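Local coordinates for protein D-lactate dehydrogenase (Fermentative) (Pseudomonas aeruginosa, PDB 6ABJ) that probably interconverts pyruvate and D-lactate with NAD(H) as coenzyme, as a tetrameric enzyme of the D-isomer specific 2-hydroxyacid dehydrogenase family, at residues I19-F22 and S23-A26; R228-D232 and A233-A237. One frame throughout, in Å; residues are numbered along the deposited sequence.

Contact 1. Residues I19-F22 and S23-A26; sequences ILFF and SSQA
Ser24 folds back on Phe21 where strand 18-21 ends and the chain turns toward helix 26-35, a beta-alpha connection in the five-stranded parallel sheet of what is probably the substrate-binding (catalytic) domain, as in relatives of this family. From CB, the Ser24 side chain sets OG anti to its own carbonyl carbon, beside the backbone N (chi1 -59°). That torsion brings Ser24 OG to 3.0 Å from Phe21 O and 3.2 Å from Phe21 CB, oblique to the phenyl ring. The hydroxyl is hydrogen-bonded to Gln46 O, just past strand 42-45, so the turn is fastened to the neighbouring strand of the sheet. The Phe21 ring packs against Phe45 and, edge-to-face, Phe32. The bend is made at Ser23, whose positive backbone angles (phi 56°, psi 39°) are those of a left-handed helical conformation; Phe22 C and Ser24 N come to 3.2 Å across it. Ser23 OG, also buried, is hydrogen-bonded to Asp70 OD1 and His49 ND1, while Phe22 O accepts a hydrogen bond from Arg91 NH2.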
loop_
_atom_site.group_PDB
_atom_site.type_symbol
_atom_site.label_atom_id
_atom_site.label_comp_id
_atom_site.label_asym_id
_atom_site.label_seq_id
_atom_site.Cartn_x
_atom_site.Cartn_y
_atom_site.Cartn_z
ATOM N N ILE B 19 -28.134 -23.506 17.495
ATOM C CA ILE B 19 -26.651 -23.317 17.623
ATOM C C ILE B 19 -26.362 -21.840 17.461
ATOM O O ILE B 19 -26.828 -21.217 16.500
ATOM C CB ILE B 19 -25.829 -24.119 16.575
ATOM C CG1 ILE B 19 -26.150 -25.617 16.629
ATOM C CG2 ILE B 19 -24.323 -23.941 16.814
ATOM C CD1 ILE B 19 -25.825 -26.380 15.371
ATOM N N LEU B 20 -25.714 -21.266 18.474
ATOM C CA LEU B 20 -25.288 -19.881 18.427
ATOM C C LEU B 20 -23.782 -19.828 18.111
ATOM O O LEU B 20 -22.963 -20.355 18.872
ATOM C CB LEU B 20 -25.597 -19.134 19.749
ATOM C CG LEU B 20 -25.166 -17.654 19.795
ATOM C CD1 LEU B 20 -25.871 -16.813 18.729
ATOM C CD2 LEU B 20 -25.417 -17.096 21.196
ATOM N N PHE B 21 -23.435 -19.156 17.002
ATOM C CA PHE B 21 -22.038 -18.931 16.607
ATOM C C PHE B 21 -21.545 -17.544 17.046
ATOM O O PHE B 21 -22.199 -16.561 16.722
ATOM C CB PHE B 21 -21.922 -18.976 15.084
ATOM C CG PHE B 21 -22.232 -20.326 14.469
ATOM C CD1 PHE B 21 -23.552 -20.792 14.371
ATOM C CD2 PHE B 21 -21.209 -21.106 13.958
ATOM C CE1 PHE B 21 -23.824 -22.030 13.788
ATOM C CE2 PHE B 21 -21.468 -22.317 13.354
ATOM C CZ PHE B 21 -22.786 -22.797 13.289
ATOM N N PHE B 22 -20.458 -17.503 17.824
ATOM C CA PHE B 22 -19.839 -16.281 18.210
ATOM C C PHE B 22 -18.651 -16.076 17.233
ATOM O O PHE B 22 -18.244 -17.023 16.546
ATOM C CB PHE B 22 -19.317 -16.313 19.643
ATOM C CG PHE B 22 -20.367 -16.193 20.674
ATOM C CD1 PHE B 22 -20.774 -14.947 21.135
ATOM C CD2 PHE B 22 -21.000 -17.352 21.177
ATOM C CE1 PHE B 22 -21.775 -14.831 22.088
ATOM C CE2 PHE B 22 -22.016 -17.239 22.127
ATOM C CZ PHE B 22 -22.397 -15.969 22.590
ATOM N N SER B 23 -18.209 -14.823 17.135
ATOM C CA SER B 23 -17.085 -14.383 16.237
ATOM C C SER B 23 -17.335 -14.767 14.767
ATOM O O SER B 23 -16.453 -15.162 14.062
ATOM C CB SER B 23 -15.761 -14.911 16.764
ATOM O OG SER B 23 -15.465 -14.389 18.087
ATOM N N SER B 24 -18.572 -14.636 14.331
ATOM C CA SER B 24 -18.999 -15.135 13.011
ATOM C C SER B 24 -18.515 -14.249 11.881
ATOM O O SER B 24 -18.560 -13.020 11.998
ATOM C CB SER B 24 -20.508 -15.209 12.946
ATOM O OG SER B 24 -21.036 -16.071 13.970
ATOM N N GLN B 25 -18.036 -14.884 10.821
ATOM C CA GLN B 25 -17.586 -14.185 9.613
ATOM C C GLN B 25 -18.544 -14.636 8.540
ATOM O O GLN B 25 -19.181 -15.689 8.660
ATOM C CB GLN B 25 -16.171 -14.664 9.217
ATOM C CG GLN B 25 -15.121 -14.400 10.276
ATOM C CD GLN B 25 -14.884 -12.930 10.411
ATOM O OE1 GLN B 25 -15.187 -12.144 9.491
ATOM N NE2 GLN B 25 -14.424 -12.524 11.573
ATOM N N ALA B 26 -18.600 -13.886 7.461
ATOM C CA ALA B 26 -19.410 -14.283 6.329
ATOM C C ALA B 26 -19.036 -15.662 5.815
ATOM O O ALA B 26 -19.899 -16.445 5.431
ATOM C CB ALA B 26 -19.329 -13.232 5.214
#

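Contact 2. Residues R228-D232 and A233-A237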
loop_
_atom_site.group_PDB
_atom_site.type_symbol
_atom_site.label_atom_id
_atom_site.label_comp_id
_atom_site.label_asym_id
_atom_site.label_seq_id
_atom_site.Cartn_x
_atom_site.Cartn_y
_atom_site.Cartn_z
ATOM N N ARG B 228 8.493 -27.634 20.888
ATOM C CA ARG B 228 8.272 -26.265 21.268
ATOM C C ARG B 228 9.575 -25.528 21.074
ATOM O O ARG B 228 10.617 -25.946 21.516
ATOM C CB ARG B 228 7.708 -26.114 22.685
ATOM C CG ARG B 228 8.259 -24.962 23.527
ATOM C CD ARG B 228 7.482 -24.703 24.785
ATOM N NE ARG B 228 6.502 -23.684 24.540
ATOM C CZ ARG B 228 6.686 -22.403 24.816
ATOM N NH1 ARG B 228 7.817 -21.978 25.368
ATOM N NH2 ARG B 228 5.732 -21.544 24.536
ATOM N N HIS B 229 9.471 -24.400 20.402
ATOM C CA HIS B 229 10.643 -23.612 20.036
ATOM C C HIS B 229 11.696 -24.437 19.334
ATOM O O HIS B 229 12.881 -24.190 19.445
ATOM C CB HIS B 229 11.177 -22.814 21.204
ATOM C CG HIS B 229 10.270 -21.696 21.595
ATOM N ND1 HIS B 229 10.633 -20.706 22.473
ATOM C CD2 HIS B 229 9.032 -21.363 21.148
ATOM C CE1 HIS B 229 9.649 -19.827 22.576
ATOM N NE2 HIS B 229 8.656 -20.224 21.797
ATOM N N LEU B 230 11.243 -25.375 18.511
ATOM C CA LEU B 230 12.203 -26.178 17.701
ATOM C C LEU B 230 13.138 -25.268 16.932
ATOM O O LEU B 230 14.349 -25.438 16.957
ATOM C CB LEU B 230 11.472 -27.078 16.731
ATOM C CG LEU B 230 12.327 -28.089 15.984
ATOM C CD1 LEU B 230 12.727 -29.175 16.971
ATOM C CD2 LEU B 230 11.532 -28.692 14.857
ATOM N N ILE B 231 12.568 -24.262 16.248
ATOM C CA ILE B 231 13.442 -23.287 15.598
ATOM C C ILE B 231 13.710 -22.122 16.557
ATOM O O ILE B 231 12.882 -21.257 16.728
ATOM C CB ILE B 231 12.836 -22.731 14.300
ATOM C CG1 ILE B 231 12.385 -23.851 13.345
ATOM C CG2 ILE B 231 13.828 -21.815 13.623
ATOM C CD1 ILE B 231 13.449 -24.811 12.915
ATOM N N ASP B 232 14.862 -22.169 17.184
ATOM C CA ASP B 232 15.249 -21.221 18.193
ATOM C C ASP B 232 16.512 -20.658 17.641
ATOM O O ASP B 232 16.865 -20.982 16.535
ATOM C CB ASP B 232 15.458 -21.914 19.575
ATOM C CG ASP B 232 16.474 -23.064 19.535
ATOM O OD1 ASP B 232 17.234 -23.194 18.550
ATOM O OD2 ASP B 232 16.525 -23.841 20.549
ATOM N N ALA B 233 17.225 -19.851 18.392
ATOM C CA ALA B 233 18.410 -19.198 17.845
ATOM C C ALA B 233 19.515 -20.149 17.344
ATOM O O ALA B 233 20.294 -19.817 16.419
ATOM C CB ALA B 233 18.968 -18.248 18.881
ATOM N N GLN B 234 19.583 -21.312 17.981
ATOM C CA GLN B 234 20.555 -22.351 17.670
ATOM C C GLN B 234 20.180 -23.005 16.362
ATOM O O GLN B 234 20.955 -23.119 15.489
ATOM C CB GLN B 234 20.584 -23.407 18.801
ATOM C CG GLN B 234 20.977 -24.836 18.416
ATOM C CD GLN B 234 20.277 -25.925 19.239
ATOM O OE1 GLN B 234 19.736 -25.659 20.294
ATOM N NE2 GLN B 234 20.300 -27.153 18.758
ATOM N N ARG B 235 18.948 -23.433 16.276
ATOM C CA ARG B 235 18.487 -24.039 15.046
ATOM C C ARG B 235 18.602 -23.035 13.879
ATOM O O ARG B 235 18.987 -23.421 12.776
ATOM C CB ARG B 235 17.044 -24.520 15.182
ATOM C CG ARG B 235 16.943 -25.990 15.532
ATOM C CD ARG B 235 17.585 -26.251 16.881
ATOM N NE ARG B 235 16.848 -27.264 17.623
ATOM C CZ ARG B 235 17.097 -28.567 17.556
ATOM N NH1 ARG B 235 18.074 -29.023 16.782
ATOM N NH2 ARG B 235 16.366 -29.414 18.267
ATOM N N LEU B 236 18.276 -21.757 14.107
ATOM C CA LEU B 236 18.429 -20.740 13.029
ATOM C C LEU B 236 19.864 -20.634 12.582
ATOM O O LEU B 236 20.150 -20.455 11.378
ATOM C CB LEU B 236 17.945 -19.335 13.434
ATOM C CG LEU B 236 16.466 -19.243 13.572
ATOM C CD1 LEU B 236 16.108 -17.988 14.300
ATOM C CD2 LEU B 236 15.790 -19.339 12.190
ATOM N N ALA B 237 20.798 -20.646 13.538
ATOM C CA ALA B 237 22.196 -20.558 13.151
ATOM C C ALA B 237 22.724 -21.847 12.457
ATOM O O ALA B 237 23.725 -21.808 11.783
ATOM C CB ALA B 237 23.048 -20.208 14.376
#
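Asp232 OD1 takes two backbone N-H groups from the first turn of helix 233-238. The bond from Arg235 N is 2.9 Å long and almost straight, 178° at the hydrogen, and it meets Asp232 OD1 nearly along the carboxylate C-O axis. The second, from Gln234 N to Asp232 OD1 at 3.1 Å, is weak because its angle falls to 122°. With chi1 at 56°, CG stands between the backbone N and the carbonyl carbon of Asp232, which lets the carboxylate reach over the start of the helix. This is an N-cap, placed in the NAD-binding Rossmann domain where the loop after strand 216-219 enters the helix; the carboxylate's negative charge probably also suits the positive end of the helix dipole. Asp232 O makes the first main-chain helical bond, accepting from Leu236 N. The Arg235 side chain bends at chi2 and chi3 and runs back over the loop: Arg235 CG lies 3.0 Å from Leu230 O, and Arg235 NH2 ends 3.9 Å from Leu230 CD1. Arg235 NH1 has a long, weak ion pair with Asp208 OD1. The side chains of Ile231 and Leu236 cross at about a right angle, with Ile231 CG2 tight against Leu236 CD2 at 3.5 Å.

Along the chain from the N terminus, contact 1 comes first, at the exit of strand 18-21 into helix 26-35, and it is complete long before contact 2 begins at 228-237. Each closes only a short local turn within one continuous run of residues, so the two are in series and neither encloses or crosses the other. Contacts 1 and 2 lie on opposite sides of the chain's centre; the centres of contact 1 and contact 2 are about 37 Å apart, and the nearest atoms of contact 1 and contact 2 about 23 Å. Contact 1 sits at the end of a strand of the five-stranded parallel sheet, whereas contact 2 follows strand 216-219 of the seven-stranded one and leads into helix 233-238. Both therefore mark strand-to-helix passages, one in each domain.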